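Local coordinates for alpha-galactosidase (Thermus thermophilus, PDB 6LCJ), which probably hydrolyses terminal alpha-linked galactose from galactosides and assembles as a hexamer, at residues E[184-189]-E[224-229]; E[195-200]-E[266-271]; E[281-286]-E[321-326]; E[353-358]-E[388-393]; E[458-461]-E[465-468]. All blocks are in the same frame, centred on the assembly; numbering follows the deposited sequence.

Contacts 1 to 4 belong to the TIM barrel, whereas contact 5 lies in the small antiparallel sheet near the C-terminus. Contact 1, partly buried, joins the turns after two helices and sets a methyl against a guanidinium face; contact 3, buried, joins two helices through apolar groups and an arginine's aliphatic carbons. Neither has a hydrogen bond across. Contacts 2 and 4 sit where chain leaves barrel strands, each with one side-chain hydrogen bond across, nearly alone in contact 2 and backed by apolar packing in the deeply buried contact 4. Contact 5, at the surface, adds backbone hydrogen bonds. It touches contact 4, where Leu388 O probably accepts a bond from Arg460 NH2 at 3.1 Å.

Contact 1 (E[184-189]-E[224-229]); sequences EVAAFS and RERGLR
Ala186 faces Arg226 and Leu228 where two neighbouring helices of the TIM barrel come to an end, helix 175-185 leading to barrel strand 192-195 and helix 216-224 to strand 229-234. The backbones come closest here, with the CA atoms of Ala186 and Arg226 6.3 Å apart. The tight part centres on the alanine methyl. Ala186 CB lies 3.6 Å from Arg226 NH1 and sits over one face of the guanidinium, displaced toward its rim. It also meets the root of the same side chain, 4.0 Å from Arg226 CB. Such a double touch needs a folded arginine: the chain bends at chi2 (-76°) and again at chi3, which carries the guanidinium back across the methyl.

The inner side is apolar and less close. Leu228 CD1 reaches Ala186 CA at 4.2 Å, and the buried Val185 closes the group with its CG1 at 4.5 Å from Leu228 CD1. The outer side belongs to Arg226, an exposed residue whose NH2 forms a salt bridge with Asp183. Its charge is therefore paired with a residue of helix 175-185, just before the turn that Arg226 covers, although no hydrogen bond joins the two segments themselves.

Gly227, at positive phi (79°), is the C' residue of a Schellman motif that ends helix 216-224, and Leu228, the next residue, points toward 184-189. Within that motif, Gly227 N donates to Arg224 O at 2.9 Å.

Contact 2 (E[195-200]-E[266-271]); sequences IDDGWQ and FNWGRP
Trp268 and Asp197 meet through a single polar bridge. The indole NE1 donates to Asp197 OD2 at 2.9 Å, with an N-H...O angle of 153°, and the carboxylate uses the syn lone pair of that oxygen. The oxygen lies at the indole edge, slightly tilted from the ring plane, while the carboxylate plane stands nearly perpendicular to the ring, at 89°.

Further hydrogen bonds within 195-200 fix the acceptor. Gln200 NE2 reaches the other oxygen, Asp197 OD1, at 2.6 Å, and Gln200 OE1 in turn receives Gly198 N at 3.1 Å. The backbone N of Asp197 is itself held by Asp196 OD1 at 2.8 Å. With CG anti to the backbone N (chi1 -176°), the Asp197 carboxylate extends from this loop toward the tryptophan.

Other contacts surround the donor. Trp268 occupies the type I' turn at the tip of the hairpin formed by strands 263-267 and 270-274; Asn267 ND2 lies over the centre of its ring, and the ring of Phe305 also meets the indole.

The 195-200 loop follows barrel strand 192-195 at its C-terminal end, the end that carries the active site in TIM-barrel glycosidases. Since each carboxylate oxygen of Asp197 has its own N-H donor, its rotation is restricted, and the directional bond ties the hairpin tip to the loop with very little buried surface.

Contact 3 (E[281-286]-E[321-326]); sequences EVVEWA and RKAMAR
Val283 makes all the contacts between the two segments, meeting Ala323 with one methyl and Arg326 with the other. The purely apolar element is Val283 CG2 against Ala323 CB at 3.9 Å. The short side chain of Ala323 suits a close approach: the CA atoms of Val283 and Ala323 are only 5.7 Å apart, and both residues are buried.

A second apolar element uses the aliphatic part of an arginine. Val283 CG1 rests against both Arg326 CB and Arg326 CG, each at 3.7 Å. The valine's rotamer divides this work, for with CG1 anti to the backbone N (chi1 179°) that methyl is directed to the arginine and leaves CG2 for the alanine. Arg326 bends at chi2 (72°), and its chain then departs: its CD is already 4.9 Å from Val283 CG1, and the charged end takes no part in the packing.

The two segments lie on helices 280-296 and 317-331, consecutive helices on the outside of the TIM barrel. Strand 298-303 runs between them in the chain, and strand 335-338 follows the second helix; the valine lies between the helices of two successive beta-alpha units.

Polar interactions lie around this seam, with no hydrogen bond across it. Glu281 forms a salt bridge with Arg249, while Arg321 NH1 donates to the carbonyls of Ala345 and Leu347. The guanidinium of Arg326 comes near that of Arg291 on helix 280-296, a like-charged pair. Inside the second helix, Arg326 N is bonded to Lys322 O at 3.2 Å.

Contact 4 (E[353-358]-E[388-393]); sequences LRVGPD and LHRLWL
Just beyond the C-terminal end of barrel strand 352-354, Val355 is gripped by Arg390 in two ways. The arginine NH1 donates to Val355 O at 2.9 Å with an N-H...O angle of 162°. The oxygen lies in the guanidinium plane, yet the donor stands above the carbonyl plane, 57° out of it, so the bond does not follow a lone pair. The aliphatic chain of Arg390 runs alongside the valine in the opposite sense, its CD 3.7 Å from Val355 CB. That chain is extended from CG to NE, which brings NH1 up to the carbonyl.

Strand 352-354, helix 380-388 and strand 398-400 form a beta-alpha-beta crossover between adjacent parallel strands, and segment 388-393 is part of the link from helix to second strand. Leu393 adds a looser apolar touch, its CD1 4.5 Å from Val355 CG1. Arg390 is buried and also binds the N-terminal antiparallel sheet region: its NE bonds His48 NE2 at the end of strand 44-48, and NH2 makes weak bonds to Gly49 O and Gln51 O. Within 353-358, Arg354, whose CB points away from 388-393, forms a salt bridge through NH2 with Asp358 OD1 at 2.7 Å and also bonds Gly356 O.

Contact 5 (E[458-461]-E[465-468]); sequences VRRL and RFRV
Arg460 lies along the face of Phe466, both side chains pointing the same way from paired strands. Arg460 CG stands over the ring in a CH-pi contact, 3.8 Å from the centroid, and the extended chain carries on until Phe466 CZ lies over one face of the guanidinium, the two planes 29° apart. At the polar end NE bonds Gly462 O, and NH2 bonds Pro463 O and Leu388 O. On the same face Val458 and Val468 lie side by side, with Val458 CG1 3.6 Å from Val468 CG2. Val458, Phe466 and Val468 meet helix 415-428, while Arg460 and Phe466 meet Leu391.

On the reverse face, Arg459 and Arg467 also lie side by side, guanidinium planes 63° apart. Their NH2 atoms approach to 3.3 Å without a hydrogen bond, a like-charge contact at the surface. Leu461 instead crosses Arg465 at about a right angle, its CB over the guanidinium, whose NE is paired with Glu472.

Backbone bonds fix the register, among them Arg467 N to Arg459 O at 2.7 Å and Leu461 N to Arg465 O at 2.8 Å. Non-hydrogen-bonded pairs Val458-Val468 and Arg460-Phe466 flank Arg459-Arg467, as in an antiparallel beta hairpin, here the first two strands of a three-stranded meander.

Contact 1 (E[184-189]-E[224-229])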
# COMPACT_ATOMS: atom_id res chain seq x y z
N GLU E 184 42.48 45.73 10.16
CA GLU E 184 43.48 44.77 9.71
C GLU E 184 43.36 44.50 8.21
O GLU E 184 44.38 44.35 7.53
CB GLU E 184 43.34 43.47 10.48
CG GLU E 184 43.31 43.68 11.96
CD GLU E 184 44.48 43.00 12.62
OE1 GLU E 184 44.28 42.41 13.71
OE2 GLU E 184 45.58 43.05 12.03
N VAL E 185 42.13 44.41 7.70
CA VAL E 185 41.94 44.09 6.29
C VAL E 185 42.50 45.21 5.41
O VAL E 185 43.01 44.95 4.32
CB VAL E 185 40.44 43.83 6.00
CG1 VAL E 185 40.16 43.85 4.50
CG2 VAL E 185 39.99 42.50 6.62
N ALA E 186 42.44 46.46 5.89
CA ALA E 186 42.85 47.58 5.05
C ALA E 186 44.35 47.56 4.73
O ALA E 186 44.77 48.19 3.75
CB ALA E 186 42.47 48.90 5.74
N ALA E 187 45.15 46.83 5.51
CA ALA E 187 46.57 46.70 5.20
C ALA E 187 46.84 45.84 3.97
O ALA E 187 47.95 45.89 3.44
CB ALA E 187 47.30 46.12 6.41
N PHE E 188 45.86 45.06 3.50
CA PHE E 188 46.06 44.14 2.39
C PHE E 188 45.53 44.74 1.09
O PHE E 188 44.74 45.68 1.09
CB PHE E 188 45.36 42.80 2.68
CG PHE E 188 46.03 41.99 3.77
CD1 PHE E 188 45.79 42.28 5.11
CD2 PHE E 188 46.91 40.97 3.44
CE1 PHE E 188 46.41 41.54 6.10
CE2 PHE E 188 47.55 40.22 4.44
CZ PHE E 188 47.30 40.50 5.76
N SER E 189 45.93 44.14 -0.03
CA SER E 189 45.54 44.67 -1.33
C SER E 189 44.12 44.27 -1.72
O SER E 189 43.91 43.70 -2.80
CB SER E 189 46.51 44.19 -2.41
OG SER E 189 47.77 44.83 -2.29
N ARG E 224 35.05 53.30 3.10
CA ARG E 224 35.63 54.15 2.06
C ARG E 224 36.77 55.00 2.61
O ARG E 224 37.75 55.25 1.90
CB ARG E 224 34.57 55.05 1.44
CG ARG E 224 33.40 54.31 0.81
CD ARG E 224 32.20 55.25 0.66
NE ARG E 224 31.42 54.99 -0.55
CZ ARG E 224 31.77 55.38 -1.77
NH1 ARG E 224 32.89 56.07 -1.96
NH2 ARG E 224 30.98 55.09 -2.80
N GLU E 225 36.66 55.41 3.88
CA GLU E 225 37.72 56.15 4.56
C GLU E 225 39.04 55.39 4.61
O GLU E 225 40.08 55.99 4.89
CB GLU E 225 37.27 56.50 5.98
CG GLU E 225 36.74 57.91 6.16
CD GLU E 225 35.92 58.08 7.44
OE1 GLU E 225 36.32 57.48 8.47
OE2 GLU E 225 34.89 58.79 7.41
N ARG E 226 39.02 54.08 4.35
CA ARG E 226 40.25 53.29 4.31
C ARG E 226 40.59 52.83 2.89
O ARG E 226 41.34 51.86 2.72
CB ARG E 226 40.15 52.09 5.25
CG ARG E 226 40.19 52.48 6.71
CD ARG E 226 41.61 52.83 7.11
NE ARG E 226 42.07 52.10 8.30
CZ ARG E 226 43.27 51.54 8.40
NH1 ARG E 226 44.14 51.61 7.39
NH2 ARG E 226 43.62 50.89 9.51
N GLY E 227 40.05 53.51 1.88
CA GLY E 227 40.36 53.19 0.51
C GLY E 227 39.63 52.00 -0.07
O GLY E 227 40.02 51.52 -1.13
N LEU E 228 38.58 51.52 0.58
CA LEU E 228 37.89 50.33 0.13
C LEU E 228 36.45 50.65 -0.26
O LEU E 228 35.78 51.44 0.41
CB LEU E 228 37.89 49.25 1.22
CG LEU E 228 39.24 48.59 1.51
CD1 LEU E 228 39.23 47.94 2.88
CD2 LEU E 228 39.52 47.58 0.44
N ARG E 229 36.00 50.03 -1.35
CA ARG E 229 34.58 50.03 -1.66
C ARG E 229 33.83 49.17 -0.65
O ARG E 229 34.35 48.17 -0.14
CB ARG E 229 34.34 49.48 -3.06
CG ARG E 229 34.95 50.29 -4.18
CD ARG E 229 34.96 49.48 -5.47
NE ARG E 229 33.61 49.21 -5.93
CZ ARG E 229 33.32 48.69 -7.12
NH1 ARG E 229 34.29 48.38 -7.96
NH2 ARG E 229 32.05 48.48 -7.46

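Contact 2 (E[195-200]-E[266-271])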
# COMPACT_ATOMS: atom_id res chain seq x y z
N ILE E 195 30.05 43.22 3.72
CA ILE E 195 29.28 42.73 4.86
C ILE E 195 28.23 41.74 4.35
O ILE E 195 27.43 42.07 3.47
CB ILE E 195 28.61 43.89 5.61
CG1 ILE E 195 29.66 44.80 6.20
CG2 ILE E 195 27.72 43.39 6.73
CD1 ILE E 195 29.26 46.21 6.11
N ASP E 196 28.22 40.55 4.92
CA ASP E 196 27.34 39.51 4.42
C ASP E 196 26.12 39.37 5.33
O ASP E 196 25.71 40.32 6.02
CB ASP E 196 28.11 38.20 4.29
CG ASP E 196 27.55 37.30 3.19
OD1 ASP E 196 26.74 36.39 3.52
OD2 ASP E 196 27.95 37.49 2.01
N ASP E 197 25.52 38.19 5.32
CA ASP E 197 24.34 37.89 6.12
C ASP E 197 24.65 38.13 7.60
O ASP E 197 25.72 37.76 8.08
CB ASP E 197 23.92 36.45 5.85
CG ASP E 197 22.65 36.03 6.55
OD1 ASP E 197 21.89 36.88 7.05
OD2 ASP E 197 22.39 34.81 6.57
N GLY E 198 23.72 38.79 8.29
CA GLY E 198 23.86 39.06 9.71
C GLY E 198 23.69 40.51 10.14
O GLY E 198 23.62 40.79 11.33
N TRP E 199 23.64 41.44 9.18
CA TRP E 199 23.43 42.84 9.53
C TRP E 199 21.96 43.24 9.63
O TRP E 199 21.66 44.24 10.28
CB TRP E 199 24.11 43.74 8.50
CG TRP E 199 23.50 43.66 7.14
CD1 TRP E 199 23.83 42.79 6.14
CD2 TRP E 199 22.44 44.47 6.62
NE1 TRP E 199 23.05 43.00 5.04
CE2 TRP E 199 22.18 44.04 5.30
CE3 TRP E 199 21.67 45.52 7.15
CZ2 TRP E 199 21.20 44.62 4.50
CZ3 TRP E 199 20.70 46.10 6.34
CH2 TRP E 199 20.48 45.65 5.03
N GLN E 200 21.05 42.47 9.03
CA GLN E 200 19.65 42.85 8.87
C GLN E 200 18.80 42.39 10.06
O GLN E 200 19.18 41.51 10.84
CB GLN E 200 19.10 42.26 7.57
CG GLN E 200 18.85 40.76 7.59
CD GLN E 200 20.13 39.91 7.50
OE1 GLN E 200 21.25 40.42 7.50
NE2 GLN E 200 19.96 38.60 7.41
N PHE E 266 14.35 25.59 2.98
CA PHE E 266 14.49 25.52 4.42
C PHE E 266 15.89 25.97 4.80
O PHE E 266 16.88 25.34 4.41
CB PHE E 266 14.23 24.10 4.92
CG PHE E 266 14.03 24.01 6.40
CD1 PHE E 266 15.12 23.90 7.26
CD2 PHE E 266 12.76 24.07 6.94
CE1 PHE E 266 14.93 23.83 8.62
CE2 PHE E 266 12.56 24.00 8.31
CZ PHE E 266 13.64 23.87 9.15
N ASN E 267 15.97 27.05 5.57
CA ASN E 267 17.25 27.64 5.93
C ASN E 267 17.03 28.49 7.17
O ASN E 267 15.90 28.87 7.49
CB ASN E 267 17.83 28.47 4.78
CG ASN E 267 19.34 28.62 4.88
OD1 ASN E 267 20.04 27.69 5.27
ND2 ASN E 267 19.84 29.80 4.52
N TRP E 268 18.13 28.77 7.88
CA TRP E 268 18.07 29.45 9.18
C TRP E 268 17.03 28.80 10.10
O TRP E 268 16.34 29.46 10.87
CB TRP E 268 17.77 30.95 9.01
CG TRP E 268 18.63 31.67 8.03
CD1 TRP E 268 19.88 32.18 8.25
CD2 TRP E 268 18.31 31.99 6.67
NE1 TRP E 268 20.35 32.80 7.12
CE2 TRP E 268 19.41 32.69 6.13
CE3 TRP E 268 17.19 31.76 5.86
CZ2 TRP E 268 19.43 33.14 4.81
CZ3 TRP E 268 17.22 32.21 4.55
CH2 TRP E 268 18.32 32.89 4.04
N GLY E 269 16.90 27.48 9.99
CA GLY E 269 15.97 26.75 10.85
C GLY E 269 14.50 26.91 10.57
O GLY E 269 13.68 26.45 11.37
N ARG E 270 14.10 27.52 9.45
CA ARG E 270 12.69 27.76 9.20
C ARG E 270 12.34 27.60 7.73
O ARG E 270 13.21 27.74 6.85
CB ARG E 270 12.29 29.17 9.67
CG ARG E 270 13.27 30.22 9.26
CD ARG E 270 12.89 31.53 9.88
NE ARG E 270 12.47 31.35 11.26
CZ ARG E 270 13.12 31.86 12.29
NH1 ARG E 270 14.23 32.57 12.08
NH2 ARG E 270 12.68 31.66 13.53
N PRO E 271 11.08 27.30 7.42
CA PRO E 271 10.63 27.26 6.02
C PRO E 271 10.76 28.61 5.35
O PRO E 271 10.51 29.66 5.95
CB PRO E 271 9.17 26.83 6.13
CG PRO E 271 9.08 26.13 7.43
CD PRO E 271 10.02 26.87 8.34

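Contact 3 (E[281-286]-E[321-326])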
# COMPACT_ATOMS: atom_id res chain seq x y z
N GLU E 281 4.84 45.62 -8.03
CA GLU E 281 5.08 46.30 -6.77
C GLU E 281 6.25 45.67 -6.02
O GLU E 281 7.03 46.37 -5.36
CB GLU E 281 3.82 46.25 -5.92
CG GLU E 281 3.68 47.34 -4.91
CD GLU E 281 2.25 47.42 -4.39
OE1 GLU E 281 1.33 46.96 -5.10
OE2 GLU E 281 2.07 47.94 -3.26
N VAL E 282 6.39 44.35 -6.10
CA VAL E 282 7.48 43.67 -5.41
C VAL E 282 8.81 44.00 -6.07
O VAL E 282 9.79 44.30 -5.40
CB VAL E 282 7.22 42.16 -5.38
CG1 VAL E 282 8.52 41.38 -5.13
CG2 VAL E 282 6.16 41.83 -4.34
N VAL E 283 8.84 43.95 -7.41
CA VAL E 283 10.04 44.34 -8.14
C VAL E 283 10.44 45.77 -7.81
O VAL E 283 11.63 46.08 -7.68
CB VAL E 283 9.81 44.17 -9.65
CG1 VAL E 283 11.04 44.61 -10.41
CG2 VAL E 283 9.45 42.75 -9.96
N GLU E 284 9.46 46.66 -7.71
CA GLU E 284 9.72 48.05 -7.35
C GLU E 284 10.35 48.14 -5.97
O GLU E 284 11.30 48.91 -5.75
CB GLU E 284 8.41 48.83 -7.42
CG GLU E 284 8.48 50.33 -7.32
CD GLU E 284 7.09 50.95 -7.46
OE1 GLU E 284 6.53 50.91 -8.58
OE2 GLU E 284 6.54 51.43 -6.44
N TRP E 285 9.83 47.35 -5.03
CA TRP E 285 10.35 47.34 -3.67
C TRP E 285 11.78 46.78 -3.63
O TRP E 285 12.65 47.34 -2.95
CB TRP E 285 9.39 46.52 -2.80
CG TRP E 285 9.79 46.24 -1.39
CD1 TRP E 285 9.48 46.99 -0.28
CD2 TRP E 285 10.52 45.10 -0.92
NE1 TRP E 285 10.00 46.39 0.85
CE2 TRP E 285 10.64 45.23 0.48
CE3 TRP E 285 11.09 43.99 -1.55
CZ2 TRP E 285 11.32 44.29 1.26
CZ3 TRP E 285 11.75 43.06 -0.76
CH2 TRP E 285 11.86 43.21 0.62
N ALA E 286 12.04 45.70 -4.38
CA ALA E 286 13.39 45.14 -4.39
C ALA E 286 14.37 46.10 -5.06
O ALA E 286 15.51 46.26 -4.59
CB ALA E 286 13.40 43.78 -5.08
N ARG E 321 13.94 37.34 -15.31
CA ARG E 321 14.81 38.21 -16.09
C ARG E 321 14.30 39.65 -16.08
O ARG E 321 15.10 40.59 -15.98
CB ARG E 321 14.92 37.68 -17.51
CG ARG E 321 15.77 38.52 -18.40
CD ARG E 321 17.16 37.98 -18.48
NE ARG E 321 17.98 38.72 -19.42
CZ ARG E 321 19.30 38.61 -19.48
NH1 ARG E 321 19.94 37.79 -18.66
NH2 ARG E 321 19.99 39.31 -20.37
N LYS E 322 12.98 39.85 -16.17
CA LYS E 322 12.42 41.19 -16.11
C LYS E 322 12.62 41.82 -14.73
O LYS E 322 12.94 43.01 -14.63
CB LYS E 322 10.94 41.17 -16.47
CG LYS E 322 10.68 40.88 -17.94
CD LYS E 322 9.18 40.69 -18.23
CE LYS E 322 8.92 39.62 -19.30
NZ LYS E 322 7.87 38.64 -18.84
N ALA E 323 12.47 41.04 -13.66
CA ALA E 323 12.72 41.57 -12.32
C ALA E 323 14.19 41.96 -12.16
O ALA E 323 14.50 43.04 -11.64
CB ALA E 323 12.33 40.54 -11.26
N MET E 324 15.11 41.10 -12.59
CA MET E 324 16.52 41.40 -12.45
C MET E 324 16.94 42.56 -13.35
O MET E 324 17.83 43.33 -12.98
CB MET E 324 17.37 40.16 -12.76
CG MET E 324 17.25 39.04 -11.75
SD MET E 324 17.42 39.60 -10.04
CE MET E 324 15.72 39.57 -9.61
N ALA E 325 16.34 42.68 -14.53
CA ALA E 325 16.64 43.81 -15.40
C ALA E 325 16.31 45.14 -14.73
O ALA E 325 17.01 46.13 -14.92
CB ALA E 325 15.88 43.67 -16.72
N ARG E 326 15.25 45.17 -13.92
CA ARG E 326 14.93 46.38 -13.20
C ARG E 326 15.95 46.63 -12.10
O ARG E 326 16.36 47.78 -11.87
CB ARG E 326 13.50 46.28 -12.64
CG ARG E 326 13.12 47.38 -11.65
CD ARG E 326 12.91 48.78 -12.30
NE ARG E 326 12.96 49.85 -11.29
CZ ARG E 326 13.85 50.84 -11.29
NH1 ARG E 326 14.77 50.92 -12.25
NH2 ARG E 326 13.84 51.74 -10.31

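Contact 4 (E[353-358]-E[388-393])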
# COMPACT_ATOMS: atom_id res chain seq x y z
N LEU E 353 29.03 36.05 -11.00
CA LEU E 353 28.05 34.98 -10.86
C LEU E 353 28.69 33.81 -10.12
O LEU E 353 29.71 33.27 -10.56
CB LEU E 353 27.53 34.54 -12.23
CG LEU E 353 26.52 33.39 -12.25
CD1 LEU E 353 25.21 33.84 -11.69
CD2 LEU E 353 26.32 32.85 -13.67
N ARG E 354 28.09 33.41 -9.00
CA ARG E 354 28.51 32.19 -8.32
C ARG E 354 28.08 30.98 -9.14
O ARG E 354 26.94 30.91 -9.59
CB ARG E 354 27.92 32.14 -6.91
CG ARG E 354 28.58 33.13 -5.93
CD ARG E 354 29.73 32.48 -5.14
NE ARG E 354 29.32 31.15 -4.72
CZ ARG E 354 28.71 30.89 -3.57
NH1 ARG E 354 28.47 31.85 -2.68
NH2 ARG E 354 28.34 29.64 -3.30
N VAL E 355 29.01 30.04 -9.35
CA VAL E 355 28.77 28.88 -10.20
C VAL E 355 28.83 27.56 -9.43
O VAL E 355 28.72 26.50 -10.05
CB VAL E 355 29.76 28.83 -11.38
CG1 VAL E 355 29.48 29.94 -12.37
CG2 VAL E 355 31.17 28.92 -10.86
N GLY E 356 28.99 27.60 -8.12
CA GLY E 356 28.94 26.38 -7.35
C GLY E 356 28.35 26.56 -5.96
O GLY E 356 28.13 27.68 -5.47
N PRO E 357 28.07 25.43 -5.31
CA PRO E 357 27.75 25.44 -3.88
C PRO E 357 28.73 26.27 -3.08
O PRO E 357 29.87 26.51 -3.50
CB PRO E 357 27.85 23.97 -3.49
CG PRO E 357 27.61 23.22 -4.74
CD PRO E 357 28.19 24.06 -5.84
N ASP E 358 28.28 26.73 -1.93
CA ASP E 358 29.17 27.39 -0.98
C ASP E 358 30.40 26.53 -0.70
O ASP E 358 30.30 25.31 -0.51
CB ASP E 358 28.43 27.63 0.33
CG ASP E 358 27.41 28.71 0.23
OD1 ASP E 358 27.28 29.33 -0.87
OD2 ASP E 358 26.74 28.95 1.26
N LEU E 388 34.06 23.74 -11.66
CA LEU E 388 34.89 23.21 -12.73
C LEU E 388 34.11 23.00 -14.02
O LEU E 388 34.69 23.06 -15.11
CB LEU E 388 35.54 21.90 -12.29
CG LEU E 388 36.80 22.06 -11.44
CD1 LEU E 388 37.11 20.79 -10.67
CD2 LEU E 388 37.96 22.48 -12.33
N HIS E 389 32.80 22.74 -13.94
CA HIS E 389 32.01 22.49 -15.14
C HIS E 389 31.27 23.71 -15.63
O HIS E 389 30.43 23.61 -16.53
CB HIS E 389 31.02 21.35 -14.91
CG HIS E 389 31.68 20.04 -14.60
ND1 HIS E 389 32.13 19.72 -13.34
CD2 HIS E 389 31.97 18.99 -15.39
CE1 HIS E 389 32.66 18.51 -13.37
NE2 HIS E 389 32.58 18.05 -14.60
N ARG E 390 31.55 24.88 -15.05
CA ARG E 390 30.92 26.11 -15.50
C ARG E 390 31.94 27.18 -15.87
O ARG E 390 31.56 28.35 -16.03
CB ARG E 390 29.96 26.62 -14.41
CG ARG E 390 28.67 25.82 -14.36
CD ARG E 390 27.80 26.23 -13.19
NE ARG E 390 26.43 25.74 -13.33
CZ ARG E 390 25.64 25.48 -12.30
NH1 ARG E 390 26.08 25.67 -11.06
NH2 ARG E 390 24.40 25.05 -12.50
N LEU E 391 33.21 26.81 -16.05
CA LEU E 391 34.24 27.81 -16.32
C LEU E 391 34.09 28.42 -17.71
O LEU E 391 34.54 29.55 -17.92
CB LEU E 391 35.63 27.22 -16.14
CG LEU E 391 35.97 26.84 -14.69
CD1 LEU E 391 37.27 26.09 -14.63
CD2 LEU E 391 36.04 28.09 -13.83
N TRP E 392 33.43 27.72 -18.65
CA TRP E 392 33.14 28.26 -19.97
C TRP E 392 32.33 29.55 -19.90
O TRP E 392 32.29 30.29 -20.88
CB TRP E 392 32.41 27.23 -20.84
CG TRP E 392 31.28 26.53 -20.15
CD1 TRP E 392 31.37 25.49 -19.28
CD2 TRP E 392 29.88 26.83 -20.28
NE1 TRP E 392 30.11 25.13 -18.84
CE2 TRP E 392 29.18 25.93 -19.45
CE3 TRP E 392 29.15 27.76 -21.02
CZ2 TRP E 392 27.80 25.94 -19.33
CZ3 TRP E 392 27.79 27.77 -20.90
CH2 TRP E 392 27.12 26.87 -20.06
N LEU E 393 31.68 29.84 -18.78
CA LEU E 393 30.97 31.10 -18.64
C LEU E 393 31.87 32.30 -18.43
O LEU E 393 31.36 33.41 -18.28
CB LEU E 393 29.97 31.01 -17.49
CG LEU E 393 28.86 30.05 -17.88
CD1 LEU E 393 28.10 29.65 -16.64
CD2 LEU E 393 27.96 30.68 -18.94

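Contact 5 (E[458-461]-E[465-468])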
# COMPACT_ATOMS: atom_id res chain seq x y z
N VAL E 458 47.52 31.11 -15.45
CA VAL E 458 46.94 29.77 -15.41
C VAL E 458 46.51 29.40 -16.82
O VAL E 458 46.04 30.25 -17.58
CB VAL E 458 45.75 29.67 -14.43
CG1 VAL E 458 45.35 28.21 -14.22
CG2 VAL E 458 46.11 30.27 -13.10
N ARG E 459 46.70 28.14 -17.16
CA ARG E 459 46.35 27.62 -18.47
C ARG E 459 45.65 26.29 -18.26
O ARG E 459 46.01 25.54 -17.36
CB ARG E 459 47.61 27.46 -19.34
CG ARG E 459 47.48 26.48 -20.50
CD ARG E 459 48.40 26.87 -21.64
NE ARG E 459 49.72 27.25 -21.15
CZ ARG E 459 50.71 26.39 -20.92
NH1 ARG E 459 50.53 25.09 -21.15
NH2 ARG E 459 51.88 26.82 -20.47
N ARG E 460 44.64 26.01 -19.08
CA ARG E 460 43.95 24.73 -18.99
C ARG E 460 44.58 23.73 -19.95
O ARG E 460 44.70 23.99 -21.14
CB ARG E 460 42.46 24.87 -19.29
CG ARG E 460 41.59 23.96 -18.41
CD ARG E 460 40.11 24.16 -18.68
NE ARG E 460 39.30 23.28 -17.86
CZ ARG E 460 38.05 23.56 -17.48
NH1 ARG E 460 37.50 24.71 -17.87
NH2 ARG E 460 37.37 22.71 -16.72
N LEU E 461 44.98 22.58 -19.41
CA LEU E 461 45.56 21.51 -20.21
C LEU E 461 44.54 20.45 -20.59
O LEU E 461 44.72 19.77 -21.60
CB LEU E 461 46.72 20.86 -19.46
CG LEU E 461 47.68 21.90 -18.89
CD1 LEU E 461 48.69 21.25 -17.94
CD2 LEU E 461 48.38 22.65 -20.01
N ARG E 465 42.73 19.43 -15.62
CA ARG E 465 44.15 19.68 -15.45
C ARG E 465 44.44 21.12 -15.82
O ARG E 465 44.16 21.55 -16.94
CB ARG E 465 44.98 18.72 -16.29
CG ARG E 465 44.45 17.28 -16.30
CD ARG E 465 45.59 16.26 -16.37
NE ARG E 465 46.81 16.82 -16.98
CZ ARG E 465 46.97 17.03 -18.29
NH1 ARG E 465 45.98 16.74 -19.14
NH2 ARG E 465 48.11 17.55 -18.74
N PHE E 466 45.00 21.86 -14.89
CA PHE E 466 45.43 23.22 -15.14
C PHE E 466 46.92 23.31 -14.88
O PHE E 466 47.50 22.48 -14.17
CB PHE E 466 44.67 24.22 -14.27
CG PHE E 466 43.19 24.19 -14.47
CD1 PHE E 466 42.43 23.11 -14.03
CD2 PHE E 466 42.54 25.23 -15.10
CE1 PHE E 466 41.08 23.06 -14.23
CE2 PHE E 466 41.18 25.20 -15.29
CZ PHE E 466 40.44 24.11 -14.86
N ARG E 467 47.54 24.31 -15.48
CA ARG E 467 48.90 24.69 -15.16
C ARG E 467 48.83 26.07 -14.55
O ARG E 467 48.52 27.04 -15.24
CB ARG E 467 49.81 24.64 -16.38
CG ARG E 467 51.24 24.28 -16.03
CD ARG E 467 52.00 23.69 -17.21
NE ARG E 467 52.70 24.72 -17.98
CZ ARG E 467 53.75 25.42 -17.54
NH1 ARG E 467 54.23 25.21 -16.32
NH2 ARG E 467 54.32 26.33 -18.32
N VAL E 468 49.10 26.16 -13.25
CA VAL E 468 49.05 27.40 -12.48
C VAL E 468 50.49 27.82 -12.23
O VAL E 468 51.24 27.09 -11.57
CB VAL E 468 48.28 27.23 -11.16
CG1 VAL E 468 48.11 28.58 -10.46
CG2 VAL E 468 46.92 26.59 -11.41